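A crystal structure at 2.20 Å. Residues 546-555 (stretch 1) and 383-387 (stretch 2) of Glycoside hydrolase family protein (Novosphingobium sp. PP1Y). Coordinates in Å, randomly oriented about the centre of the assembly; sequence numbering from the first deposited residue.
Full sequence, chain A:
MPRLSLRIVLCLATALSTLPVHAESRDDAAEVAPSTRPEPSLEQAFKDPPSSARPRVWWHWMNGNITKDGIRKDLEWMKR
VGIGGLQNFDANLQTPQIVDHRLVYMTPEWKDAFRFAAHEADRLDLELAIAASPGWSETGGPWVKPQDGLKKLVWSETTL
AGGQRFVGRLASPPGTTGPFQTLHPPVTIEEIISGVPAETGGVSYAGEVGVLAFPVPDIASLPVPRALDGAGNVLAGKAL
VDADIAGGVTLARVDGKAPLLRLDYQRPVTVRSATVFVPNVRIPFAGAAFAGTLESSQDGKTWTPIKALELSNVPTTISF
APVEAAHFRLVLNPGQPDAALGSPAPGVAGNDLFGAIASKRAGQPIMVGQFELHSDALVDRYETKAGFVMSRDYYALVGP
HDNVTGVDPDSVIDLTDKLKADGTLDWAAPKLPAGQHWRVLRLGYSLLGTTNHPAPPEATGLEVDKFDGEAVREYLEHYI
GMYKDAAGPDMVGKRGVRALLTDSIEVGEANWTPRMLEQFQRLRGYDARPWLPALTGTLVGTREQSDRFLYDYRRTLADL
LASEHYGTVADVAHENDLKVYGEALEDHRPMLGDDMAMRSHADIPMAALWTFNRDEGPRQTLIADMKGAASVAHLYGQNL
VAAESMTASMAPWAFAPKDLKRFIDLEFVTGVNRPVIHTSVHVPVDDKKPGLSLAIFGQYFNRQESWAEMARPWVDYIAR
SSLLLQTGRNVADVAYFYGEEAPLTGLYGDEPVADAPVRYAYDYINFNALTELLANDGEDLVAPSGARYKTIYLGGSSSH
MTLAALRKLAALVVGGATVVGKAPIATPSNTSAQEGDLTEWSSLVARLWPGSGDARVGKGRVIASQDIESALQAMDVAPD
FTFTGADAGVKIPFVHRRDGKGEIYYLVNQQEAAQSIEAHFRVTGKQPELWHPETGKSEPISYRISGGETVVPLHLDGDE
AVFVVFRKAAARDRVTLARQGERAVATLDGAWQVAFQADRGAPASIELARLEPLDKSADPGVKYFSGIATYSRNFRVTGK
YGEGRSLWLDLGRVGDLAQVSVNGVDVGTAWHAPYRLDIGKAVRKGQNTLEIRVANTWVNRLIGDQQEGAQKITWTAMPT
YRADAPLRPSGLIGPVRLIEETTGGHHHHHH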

# COMPACT_ATOMS: atom_id res chain seq x y z
N SER A 546 29.17 -13.30 -2.90
CA SER A 546 27.93 -14.07 -2.80
C SER A 546 26.78 -13.17 -2.39
O SER A 546 25.66 -13.32 -2.90
CB SER A 546 28.09 -15.24 -1.83
OG SER A 546 28.66 -16.36 -2.49
N ASP A 547 27.03 -12.21 -1.50
CA ASP A 547 25.98 -11.27 -1.12
C ASP A 547 25.55 -10.41 -2.30
O ASP A 547 24.36 -10.10 -2.45
CB ASP A 547 26.45 -10.40 0.04
CG ASP A 547 26.46 -11.13 1.36
OD1 ASP A 547 25.85 -12.22 1.44
OD2 ASP A 547 27.07 -10.63 2.32
N ARG A 548 26.51 -10.02 -3.16
CA ARG A 548 26.13 -9.24 -4.33
C ARG A 548 25.42 -10.11 -5.36
O ARG A 548 24.47 -9.66 -6.00
CB ARG A 548 27.34 -8.56 -4.94
CG ARG A 548 27.85 -7.41 -4.09
CD ARG A 548 29.13 -6.85 -4.64
NE ARG A 548 29.61 -5.80 -3.75
CZ ARG A 548 30.64 -5.00 -4.02
NH1 ARG A 548 31.32 -5.12 -5.16
NH2 ARG A 548 30.97 -4.09 -3.13
N PHE A 549 25.85 -11.37 -5.51
CA PHE A 549 25.09 -12.23 -6.40
C PHE A 549 23.66 -12.38 -5.92
O PHE A 549 22.72 -12.32 -6.73
CB PHE A 549 25.71 -13.61 -6.53
CG PHE A 549 24.73 -14.63 -7.04
CD1 PHE A 549 24.29 -14.56 -8.35
CD2 PHE A 549 24.20 -15.60 -6.21
CE1 PHE A 549 23.37 -15.47 -8.84
CE2 PHE A 549 23.28 -16.51 -6.70
CZ PHE A 549 22.86 -16.44 -8.01
N LEU A 550 23.47 -12.60 -4.62
CA LEU A 550 22.12 -12.78 -4.11
C LEU A 550 21.30 -11.52 -4.31
O LEU A 550 20.13 -11.59 -4.72
CB LEU A 550 22.17 -13.23 -2.65
CG LEU A 550 22.90 -14.58 -2.52
CD1 LEU A 550 23.32 -14.90 -1.09
CD2 LEU A 550 22.05 -15.72 -3.11
N TYR A 551 21.89 -10.34 -4.05
CA TYR A 551 21.25 -9.08 -4.41
C TYR A 551 20.81 -9.07 -5.87
O TYR A 551 19.68 -8.71 -6.20
CB TYR A 551 22.20 -7.90 -4.14
CG TYR A 551 21.69 -6.57 -4.71
CD1 TYR A 551 22.00 -6.18 -6.00
CD2 TYR A 551 20.89 -5.73 -3.95
CE1 TYR A 551 21.52 -4.98 -6.54
CE2 TYR A 551 20.42 -4.51 -4.47
CZ TYR A 551 20.73 -4.16 -5.76
OH TYR A 551 20.27 -2.96 -6.30
N ASP A 552 21.72 -9.45 -6.78
CA ASP A 552 21.41 -9.51 -8.20
C ASP A 552 20.29 -10.50 -8.48
O ASP A 552 19.45 -10.29 -9.37
CB ASP A 552 22.66 -9.90 -9.01
CG ASP A 552 23.67 -8.77 -9.10
OD1 ASP A 552 23.24 -7.60 -8.94
OD2 ASP A 552 24.87 -9.04 -9.34
N TYR A 553 20.26 -11.61 -7.74
CA TYR A 553 19.21 -12.59 -7.93
C TYR A 553 17.87 -12.04 -7.47
O TYR A 553 16.87 -12.11 -8.20
CB TYR A 553 19.56 -13.89 -7.20
CG TYR A 553 18.71 -15.06 -7.59
CD1 TYR A 553 19.07 -15.88 -8.66
CD2 TYR A 553 17.54 -15.35 -6.91
CE1 TYR A 553 18.30 -16.97 -9.02
CE2 TYR A 553 16.74 -16.43 -7.26
CZ TYR A 553 17.14 -17.24 -8.32
OH TYR A 553 16.37 -18.31 -8.69
N ARG A 554 17.84 -11.45 -6.27
CA ARG A 554 16.62 -10.80 -5.80
C ARG A 554 16.18 -9.71 -6.75
O ARG A 554 14.98 -9.54 -7.00
CB ARG A 554 16.83 -10.23 -4.39
CG ARG A 554 17.03 -11.31 -3.31
CD ARG A 554 16.91 -10.71 -1.91
NE ARG A 554 17.79 -9.56 -1.77
CZ ARG A 554 19.08 -9.64 -1.49
NH1 ARG A 554 19.66 -10.83 -1.29
NH2 ARG A 554 19.81 -8.54 -1.39
N ARG A 555 17.14 -8.99 -7.33
CA ARG A 555 16.78 -7.89 -8.22
C ARG A 555 16.17 -8.41 -9.51
O ARG A 555 15.26 -7.79 -10.08
CB ARG A 555 18.00 -7.02 -8.50
CG ARG A 555 17.71 -5.86 -9.43
CD ARG A 555 18.73 -4.77 -9.28
NE ARG A 555 18.49 -3.66 -10.20
CZ ARG A 555 19.09 -2.48 -10.12
NH1 ARG A 555 19.97 -2.26 -9.14
NH2 ARG A 555 18.80 -1.52 -10.99
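Stretch 2 383-387: ETKAG

Stretch 1 is helical throughout, with regular bonds such as Leu550 N to Ser546 O (2.9 Å) and Arg554 N to Leu550 O (2.8 Å). Stretch 2 is the end of another helix. Glu383 to Lys385 are helical, and Gly387 leaves the helix with positive phi in a Schellman motif. Gly387 N donates to Thr384 O at 3.0 Å.

The closing turn lies over Leu550 and Arg554. Lys385 CA is 5.8 Å from Leu550 CA, and Gly387 CA is 6.4 Å from Arg554 CA. The numbering thus rises in the same sense on both, and the two stretches run broadly the same way here.

Lys385 makes the main contact, at both ends of the residue. Its extended side chain runs to Asp547, where NZ forms a salt bridge with Asp547 OD1 at 2.7 Å. NZ is also hydrogen-bonded elsewhere in the structure. A water adds weak bonds, accepting from Lys385 NZ at 3.4 Å and donating to Asp547 OD2 at 2.7 Å.

At the helix end, the carbonyl of Lys385 accepts from Arg554: NH1 to O is 2.8 Å, at 161°. The oxygen lies near the guanidinium plane, at its edge, so the bond is well directed.

Leu550 packs between these polar contacts, with CD1 3.7 Å from Lys385 CB. Ala386 CA is 4.5 Å from Leu550 CD2. A CB on Gly387 would be jammed against the preceding carbonyl oxygen.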

# COMPACT_ATOMS: atom_id res chain seq x y z
N GLU A 383 18.93 -17.94 3.53
CA GLU A 383 17.51 -18.14 3.26
C GLU A 383 16.83 -16.83 2.88
O GLU A 383 16.10 -16.76 1.89
CB GLU A 383 16.82 -18.79 4.46
CG GLU A 383 17.32 -20.20 4.79
CD GLU A 383 18.34 -20.19 5.90
OE1 GLU A 383 18.84 -19.09 6.21
OE2 GLU A 383 18.64 -21.26 6.48
N THR A 384 17.07 -15.76 3.66
CA THR A 384 16.43 -14.49 3.31
C THR A 384 17.08 -13.86 2.09
O THR A 384 16.38 -13.31 1.23
CB THR A 384 16.41 -13.53 4.51
OG1 THR A 384 15.80 -12.28 4.12
CG2 THR A 384 17.79 -13.25 5.05
N LYS A 385 18.41 -13.97 1.96
CA LYS A 385 19.08 -13.38 0.80
C LYS A 385 18.67 -14.06 -0.50
O LYS A 385 18.68 -13.42 -1.55
CB LYS A 385 20.60 -13.44 0.96
CG LYS A 385 21.16 -12.50 2.03
CD LYS A 385 22.62 -12.84 2.34
CE LYS A 385 23.20 -11.91 3.42
NZ LYS A 385 24.56 -12.32 3.86
N ALA A 386 18.30 -15.34 -0.44
CA ALA A 386 17.84 -16.07 -1.61
C ALA A 386 16.36 -15.86 -1.87
O ALA A 386 15.83 -16.45 -2.82
CB ALA A 386 18.12 -17.57 -1.45
N GLY A 387 15.67 -15.07 -1.05
CA GLY A 387 14.28 -14.76 -1.31
C GLY A 387 13.27 -15.74 -0.74
O GLY A 387 12.10 -15.66 -1.11
O HOH W 1 24.96 -9.03 3.03